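Local coordinates for protein CalG4 (Micromonospora echinospora, PDB 3IA7) that is a two-domain protein of the GT-B fold, with two parallel-sheet Rossmann-like halves, and carries calcium ions between its subunits in the crystal, at residues Q13-V18 against Y37-F43; Y83-N87 against V110-A115; L91-E95 against L118-W123. All blocks are in the same frame, centred on the assembly; numbering follows the deposited sequence.

Contact 1: residues Q13-V18 against Y37-F43; sequences QGHGHV and YVTTPLF. With CA (calcium ion), chain C.
Here the loop leaving strand 6-10 turns into helix 15-30 beside the end of strand 34-39, part of the beta-alpha-beta unit that these three elements form in a Rossmann-like domain. G14 takes the N-cap position with phi/psi 127/134, where a CB would jam against the carbonyl of Q13; its O accepts H17 N (3.1 Å) and V18 N (2.9 Å), opening the helix. Opposite, Y37-T39 is extended, and T40 ends it with a turn in which F43 N bonds T40 O (3.1 Å). The nearest CA pair is Q13 and T39, 6.0 Å apart.

Q13 (chi1 p, chi2 t) reaches out so that its OE1 accepts a short hydrogen bond from T40 OG1, 2.6 Å. F43 (chi1 m) sets its ring against the start of the helix: CE2 is 3.1 Å from G14 N, CZ 3.6 Å from H15 N, CD2 3.9 Å from Q13 CB and CD1 4.2 Å from V18 CG1. Y37 (chi1 t) brings its OH to 3.9 Å from V18 CA, while that hydroxyl bonds S21 and N11. Beyond F43 lies a calcium site shared with E46 and with Q225 and H297 of the second subunit; L42 O binds the ion at 2.3 Å, waters 1 and 2 each at 2.4 Å, and water 1 donates to P41 O at 2.7 Å.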
# COMPACT_ATOMS: atom_id res chain seq x y z
N GLN A 13 8.43 -5.08 18.41
CA GLN A 13 9.06 -5.03 17.10
C GLN A 13 8.60 -6.28 16.31
O GLN A 13 8.15 -7.26 16.88
CB GLN A 13 10.58 -4.87 17.21
CG GLN A 13 11.26 -5.95 17.88
CD GLN A 13 12.77 -6.01 17.58
OE1 GLN A 13 13.41 -5.11 16.94
NE2 GLN A 13 13.36 -7.08 18.09
N GLY A 14 8.68 -6.23 15.00
CA GLY A 14 8.32 -7.38 14.20
C GLY A 14 7.30 -6.94 13.18
O GLY A 14 6.34 -6.20 13.48
N HIS A 15 7.54 -7.39 11.96
CA HIS A 15 6.82 -6.94 10.82
C HIS A 15 5.31 -7.19 11.04
O HIS A 15 4.48 -6.34 10.70
CB HIS A 15 7.32 -7.64 9.56
CG HIS A 15 6.44 -7.41 8.38
ND1 HIS A 15 6.39 -6.20 7.71
CD2 HIS A 15 5.54 -8.21 7.76
CE1 HIS A 15 5.51 -6.27 6.73
NE2 HIS A 15 4.97 -7.48 6.74
N GLY A 16 5.00 -8.37 11.56
CA GLY A 16 3.62 -8.83 11.71
C GLY A 16 2.81 -8.00 12.70
O GLY A 16 1.58 -8.00 12.64
N HIS A 17 3.49 -7.32 13.61
CA HIS A 17 2.85 -6.49 14.63
C HIS A 17 2.86 -5.04 14.17
O HIS A 17 1.85 -4.35 14.33
CB HIS A 17 3.60 -6.62 15.96
CG HIS A 17 3.40 -7.97 16.59
ND1 HIS A 17 2.35 -8.24 17.44
CD2 HIS A 17 4.07 -9.13 16.43
CE1 HIS A 17 2.39 -9.51 17.80
NE2 HIS A 17 3.44 -10.07 17.22
N VAL A 18 3.94 -4.62 13.53
CA VAL A 18 4.06 -3.21 13.17
C VAL A 18 3.20 -2.87 11.95
O VAL A 18 2.44 -1.88 11.96
CB VAL A 18 5.58 -2.82 13.04
CG1 VAL A 18 5.78 -1.47 12.37
CG2 VAL A 18 6.25 -2.82 14.42
N TYR A 37 5.24 6.80 18.91
CA TYR A 37 5.16 5.39 18.62
C TYR A 37 6.40 4.72 19.22
O TYR A 37 7.55 5.08 18.87
CB TYR A 37 5.07 5.17 17.08
CG TYR A 37 4.62 3.76 16.65
CD1 TYR A 37 3.45 3.58 15.93
CD2 TYR A 37 5.43 2.64 16.88
CE1 TYR A 37 3.04 2.32 15.52
CE2 TYR A 37 5.02 1.34 16.48
CZ TYR A 37 3.81 1.20 15.81
OH TYR A 37 3.41 -0.04 15.34
N VAL A 38 6.16 3.75 20.13
CA VAL A 38 7.25 3.00 20.75
C VAL A 38 7.66 1.80 19.88
O VAL A 38 6.85 0.87 19.60
CB VAL A 38 6.89 2.54 22.20
CG1 VAL A 38 8.07 1.79 22.91
CG2 VAL A 38 6.35 3.75 23.07
N THR A 39 8.93 1.81 19.48
CA THR A 39 9.46 0.74 18.66
C THR A 39 10.98 0.62 18.79
O THR A 39 11.58 1.28 19.64
CB THR A 39 9.02 0.88 17.16
OG1 THR A 39 9.30 -0.35 16.48
CG2 THR A 39 9.76 2.14 16.49
N THR A 40 11.59 -0.26 18.00
CA THR A 40 13.03 -0.45 18.06
C THR A 40 13.69 0.25 16.87
O THR A 40 12.98 0.66 15.94
CB THR A 40 13.39 -1.95 18.02
OG1 THR A 40 12.92 -2.55 16.78
CG2 THR A 40 12.87 -2.68 19.23
N PRO A 41 15.02 0.39 16.89
CA PRO A 41 15.64 1.02 15.75
C PRO A 41 15.28 0.33 14.42
O PRO A 41 15.18 0.99 13.39
CB PRO A 41 17.11 0.90 16.08
CG PRO A 41 17.13 1.12 17.61
CD PRO A 41 16.01 0.16 17.99
N LEU A 42 15.08 -0.99 14.47
CA LEU A 42 14.77 -1.78 13.26
C LEU A 42 13.52 -1.28 12.50
O LEU A 42 13.42 -1.42 11.29
CB LEU A 42 14.59 -3.27 13.62
CG LEU A 42 14.38 -4.29 12.48
CD1 LEU A 42 15.43 -4.20 11.36
CD2 LEU A 42 14.31 -5.72 13.10
N PHE A 43 12.55 -0.78 13.24
CA PHE A 43 11.35 -0.24 12.62
C PHE A 43 11.13 1.25 12.73
O PHE A 43 10.07 1.73 12.28
CB PHE A 43 10.14 -0.96 13.20
CG PHE A 43 10.13 -2.39 12.82
CD1 PHE A 43 9.67 -2.78 11.56
CD2 PHE A 43 10.74 -3.34 13.66
CE1 PHE A 43 9.71 -4.11 11.14
CE2 PHE A 43 10.79 -4.69 13.28
CZ PHE A 43 10.27 -5.07 11.99
CA CA C . 14.03 -0.38 9.36
O HOH W 1 14.54 1.50 10.81
O HOH W 2 16.40 -0.70 9.78

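Contact 2: residues Y83-N87 against V110-A115; sequences YVREN and VFPFIA
Y83-N87 is one regular turn of helix 75-98, with N87 N bonded to Y83 O at 3.0 Å; facing it, V110-P112 is a loop that enters helix 113-123 at F113. P112 (phi/psi -82/46) centres an inverse gamma turn and sits at the N-cap position, its CA 5.1 Å from that of N87, the nearest CA pair of the two segments.

Y83 (chi1 t, chi2 78°) starts sideways but extends along the loop. Its ring presents an edge to the face of F111 (chi1 t), a T-shaped pair with centroids 4.8 Å apart and planes at 63°; Y83 CD1 lies 3.5 Å from F111 CZ. Farther out, Y83 OH lies 2.6 Å from F111 O, at best a weak hydrogen bond, and meets the edge of F113 (chi1 p) at CD2, 3.2 Å, while Y83 CE2 touches I114 CD1 at 4.1 Å. In this Rossmann-like domain the loop follows the C-terminal end of strand 105-109 and leads into the next helix. E86 contributes CG, 3.9 Å from F111 CE2, and sends its carboxylate to S59, Y57 and the amide of E60. N87 (chi1 -89°) spends both ends of its amide: ND2 donates to Y83 O (3.0 Å) and, weakly, to F111 O (3.3 Å), and OD1 accepts A115 N at 3.1 Å and 168°, with P112 CA 3.1 Å away.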
# COMPACT_ATOMS: atom_id res chain seq x y z
N TYR A 83 8.50 -12.76 27.46
CA TYR A 83 7.29 -12.03 27.05
C TYR A 83 7.02 -10.89 28.05
O TYR A 83 6.76 -9.72 27.66
CB TYR A 83 6.10 -13.00 27.00
CG TYR A 83 4.77 -12.34 26.71
CD1 TYR A 83 4.42 -11.95 25.40
CD2 TYR A 83 3.85 -12.06 27.75
CE1 TYR A 83 3.18 -11.33 25.14
CE2 TYR A 83 2.63 -11.44 27.50
CZ TYR A 83 2.31 -11.08 26.19
OH TYR A 83 1.11 -10.47 25.90
N VAL A 84 7.05 -11.25 29.33
CA VAL A 84 6.87 -10.26 30.40
C VAL A 84 7.97 -9.18 30.37
O VAL A 84 7.64 -7.99 30.45
CB VAL A 84 6.71 -10.92 31.80
CG1 VAL A 84 6.60 -9.84 32.88
CG2 VAL A 84 5.42 -11.81 31.83
N ARG A 85 9.23 -9.59 30.26
CA ARG A 85 10.33 -8.63 30.17
C ARG A 85 10.17 -7.67 28.99
O ARG A 85 10.45 -6.48 29.13
CB ARG A 85 11.71 -9.29 30.10
CG ARG A 85 12.14 -10.01 31.39
CD ARG A 85 13.62 -10.35 31.37
NE ARG A 85 14.00 -11.22 30.25
CZ ARG A 85 13.97 -12.55 30.28
NH1 ARG A 85 13.57 -13.18 31.38
NH2 ARG A 85 14.33 -13.25 29.21
N GLU A 86 9.73 -8.18 27.85
CA GLU A 86 9.52 -7.35 26.66
C GLU A 86 8.40 -6.32 26.90
O GLU A 86 8.54 -5.14 26.51
CB GLU A 86 9.13 -8.23 25.44
CG GLU A 86 9.13 -7.45 24.09
CD GLU A 86 10.52 -7.14 23.55
OE1 GLU A 86 11.51 -7.17 24.32
OE2 GLU A 86 10.62 -6.85 22.34
N ASN A 87 7.29 -6.77 27.51
CA ASN A 87 6.24 -5.82 27.95
C ASN A 87 6.85 -4.73 28.85
O ASN A 87 6.57 -3.54 28.68
CB ASN A 87 5.13 -6.56 28.69
CG ASN A 87 4.06 -7.05 27.73
OD1 ASN A 87 3.08 -6.35 27.53
ND2 ASN A 87 4.28 -8.21 27.08
N VAL A 110 -1.90 -6.06 20.88
CA VAL A 110 -2.19 -7.15 21.85
C VAL A 110 -0.95 -7.84 22.46
O VAL A 110 -0.97 -8.21 23.63
CB VAL A 110 -3.18 -8.18 21.25
CG1 VAL A 110 -2.52 -8.91 20.08
CG2 VAL A 110 -3.68 -9.18 22.35
N PHE A 111 0.15 -7.95 21.71
CA PHE A 111 1.34 -8.59 22.30
C PHE A 111 1.85 -7.79 23.55
O PHE A 111 1.99 -8.36 24.65
CB PHE A 111 2.42 -8.77 21.24
CG PHE A 111 3.72 -9.38 21.77
CD1 PHE A 111 4.12 -10.65 21.36
CD2 PHE A 111 4.54 -8.67 22.64
CE1 PHE A 111 5.34 -11.22 21.87
CE2 PHE A 111 5.75 -9.23 23.16
CZ PHE A 111 6.13 -10.49 22.75
N PRO A 112 2.11 -6.48 23.42
CA PRO A 112 2.36 -5.69 24.64
C PRO A 112 1.12 -5.20 25.41
O PRO A 112 1.10 -4.05 25.87
CB PRO A 112 3.17 -4.48 24.08
CG PRO A 112 2.48 -4.23 22.72
CD PRO A 112 2.31 -5.66 22.19
N PHE A 113 0.13 -6.07 25.65
CA PHE A 113 -1.09 -5.55 26.27
C PHE A 113 -0.83 -5.20 27.74
O PHE A 113 -1.50 -4.33 28.24
CB PHE A 113 -2.26 -6.51 26.17
CG PHE A 113 -2.20 -7.67 27.15
CD1 PHE A 113 -2.93 -7.60 28.35
CD2 PHE A 113 -1.48 -8.82 26.88
CE1 PHE A 113 -2.92 -8.65 29.32
CE2 PHE A 113 -1.49 -9.92 27.83
CZ PHE A 113 -2.23 -9.81 29.04
N ILE A 114 0.11 -5.90 28.41
CA ILE A 114 0.41 -5.57 29.78
C ILE A 114 0.98 -4.14 29.86
O ILE A 114 0.52 -3.29 30.62
CB ILE A 114 1.35 -6.59 30.45
CG1 ILE A 114 0.66 -7.98 30.45
CG2 ILE A 114 1.71 -6.13 31.87
CD1 ILE A 114 1.59 -9.14 30.68
N ALA A 115 1.95 -3.86 29.02
CA ALA A 115 2.50 -2.48 28.94
C ALA A 115 1.42 -1.49 28.63
O ALA A 115 1.32 -0.44 29.25
CB ALA A 115 3.59 -2.43 27.83

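Contact 3: residues L91-E95 against L118-W123; sequences LRAAE and LLAARW
This is a helix-to-helix contact in the N-terminal Rossmann-like domain, where helices 75-98 and 113-123 run side by side, linked through strand 105-109 of the parallel sheet. The two short segments point the same way, crossing at -38° with their axes 10.8 Å apart at closest. The CA atoms of L91 and L119 are nearest, at 6.6 Å.

Leucines and an alanine fill the inner part of the interface. L91 (chi1 t, chi2 p) directs CD1 to L119 CG at 3.6 Å and L118 CB at 3.9 Å, and A94 CB meets L119 CD1 at 3.7 Å. L119 and W123 (both chi1 m) also touch L8 of strand 6-10, so helix 113-123 packs on the sheet. W123 turns the edge of its indole to A94 O, with CZ2 at 3.7 Å, and its CH2 lies 4.1 Å from A94 CB.

Toward solvent the chemistry becomes polar. E95 (chi1 m) packs CG against L119 CD2, 3.4 Å, and its OE2 bonds the hydroxyl of Y172, whose ring also makes a cation-pi contact with R122. The salt bridge closes the outer edge: R122 (chi1 t) donates NH1 to E95 OE1, 2.9 Å away at an angle of 147°.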
# COMPACT_ATOMS: atom_id res chain seq x y z
N LEU A 91 6.99 -0.63 28.46
CA LEU A 91 6.42 0.15 29.55
C LEU A 91 7.45 1.17 30.11
O LEU A 91 7.17 2.38 30.21
CB LEU A 91 5.92 -0.84 30.64
CG LEU A 91 5.30 -0.35 31.95
CD1 LEU A 91 3.99 0.32 31.64
CD2 LEU A 91 5.06 -1.58 32.80
N ARG A 92 8.65 0.71 30.45
CA ARG A 92 9.66 1.63 31.00
C ARG A 92 10.05 2.70 29.98
O ARG A 92 10.27 3.85 30.38
CB ARG A 92 10.94 0.89 31.45
CG ARG A 92 10.70 -0.03 32.71
CD ARG A 92 11.94 -0.79 33.10
NE ARG A 92 11.65 -1.71 34.20
CZ ARG A 92 12.53 -2.57 34.69
NH1 ARG A 92 13.76 -2.67 34.18
NH2 ARG A 92 12.14 -3.35 35.70
N ALA A 93 10.22 2.33 28.69
CA ALA A 93 10.66 3.31 27.67
C ALA A 93 9.63 4.41 27.51
O ALA A 93 9.99 5.57 27.38
CB ALA A 93 10.83 2.66 26.31
N ALA A 94 8.36 4.03 27.45
CA ALA A 94 7.25 4.98 27.26
C ALA A 94 7.14 5.92 28.47
O ALA A 94 7.01 7.13 28.30
CB ALA A 94 5.96 4.25 27.09
N GLU A 95 7.24 5.36 29.68
CA GLU A 95 7.18 6.21 30.90
C GLU A 95 8.35 7.19 31.01
O GLU A 95 8.15 8.37 31.31
CB GLU A 95 7.10 5.33 32.12
CG GLU A 95 5.74 4.58 32.18
CD GLU A 95 5.48 3.97 33.55
OE1 GLU A 95 5.98 4.49 34.54
OE2 GLU A 95 4.72 3.01 33.67
N LEU A 118 -1.08 -1.04 31.61
CA LEU A 118 -0.41 -0.40 32.78
C LEU A 118 -0.10 1.12 32.55
O LEU A 118 -0.23 1.92 33.46
CB LEU A 118 0.82 -1.22 33.22
CG LEU A 118 0.44 -2.66 33.75
CD1 LEU A 118 1.77 -3.35 34.18
CD2 LEU A 118 -0.57 -2.59 34.94
N LEU A 119 0.31 1.48 31.34
CA LEU A 119 0.54 2.89 30.94
C LEU A 119 -0.74 3.64 31.11
O LEU A 119 -0.77 4.73 31.73
CB LEU A 119 1.02 2.94 29.48
CG LEU A 119 2.49 2.57 29.22
CD1 LEU A 119 2.71 2.65 27.68
CD2 LEU A 119 3.48 3.54 29.92
N ALA A 120 -1.81 3.05 30.60
CA ALA A 120 -3.15 3.64 30.69
C ALA A 120 -3.61 3.82 32.15
O ALA A 120 -4.17 4.86 32.49
CB ALA A 120 -4.17 2.77 29.90
N ALA A 121 -3.37 2.83 33.00
CA ALA A 121 -3.68 2.97 34.42
C ALA A 121 -2.85 4.07 35.10
O ALA A 121 -3.41 4.94 35.76
CB ALA A 121 -3.47 1.62 35.13
N ARG A 122 -1.54 4.03 34.95
CA ARG A 122 -0.67 4.99 35.63
C ARG A 122 -0.92 6.41 35.12
O ARG A 122 -1.01 7.34 35.91
CB ARG A 122 0.83 4.67 35.50
CG ARG A 122 1.74 5.77 36.19
CD ARG A 122 3.11 5.17 36.50
NE ARG A 122 3.02 4.11 37.49
CZ ARG A 122 3.99 3.24 37.74
NH1 ARG A 122 5.17 3.31 37.08
NH2 ARG A 122 3.78 2.31 38.64
N TRP A 123 -1.07 6.55 33.82
CA TRP A 123 -1.32 7.87 33.24
C TRP A 123 -2.78 8.35 33.41
O TRP A 123 -3.05 9.54 33.19
CB TRP A 123 -0.92 7.91 31.76
CG TRP A 123 0.58 7.86 31.52
CD1 TRP A 123 1.60 8.25 32.38
CD2 TRP A 123 1.21 7.44 30.34
NE1 TRP A 123 2.83 8.06 31.79
CE2 TRP A 123 2.61 7.59 30.51
CE3 TRP A 123 0.72 6.96 29.11
CZ2 TRP A 123 3.50 7.24 29.54
CZ3 TRP A 123 1.62 6.63 28.13
CH2 TRP A 123 3.00 6.80 28.35

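In the fold
Contacts 2 and 3 join the same two helices, 75-98 and 113-123; the centres of the two contacts lie about 12 Å apart, contact 2 at the loop entering the second helix, contact 3 farther along both. Each is largely buried, but contact 2 rests on aromatic rings and an amide bonded to backbone, whereas contact 3 is mostly aliphatic, with one tryptophan, and ends in an ion pair at the surface. Contact 1 belongs to the unit of strand 6-10, helix 15-30 and strand 34-39 and is only partly buried, opening onto the calcium ion and the second subunit. It touches both others: H17 CE1 is 3.5 Å from F111 CB, and V38 CG2 4.1 Å from A94 CB.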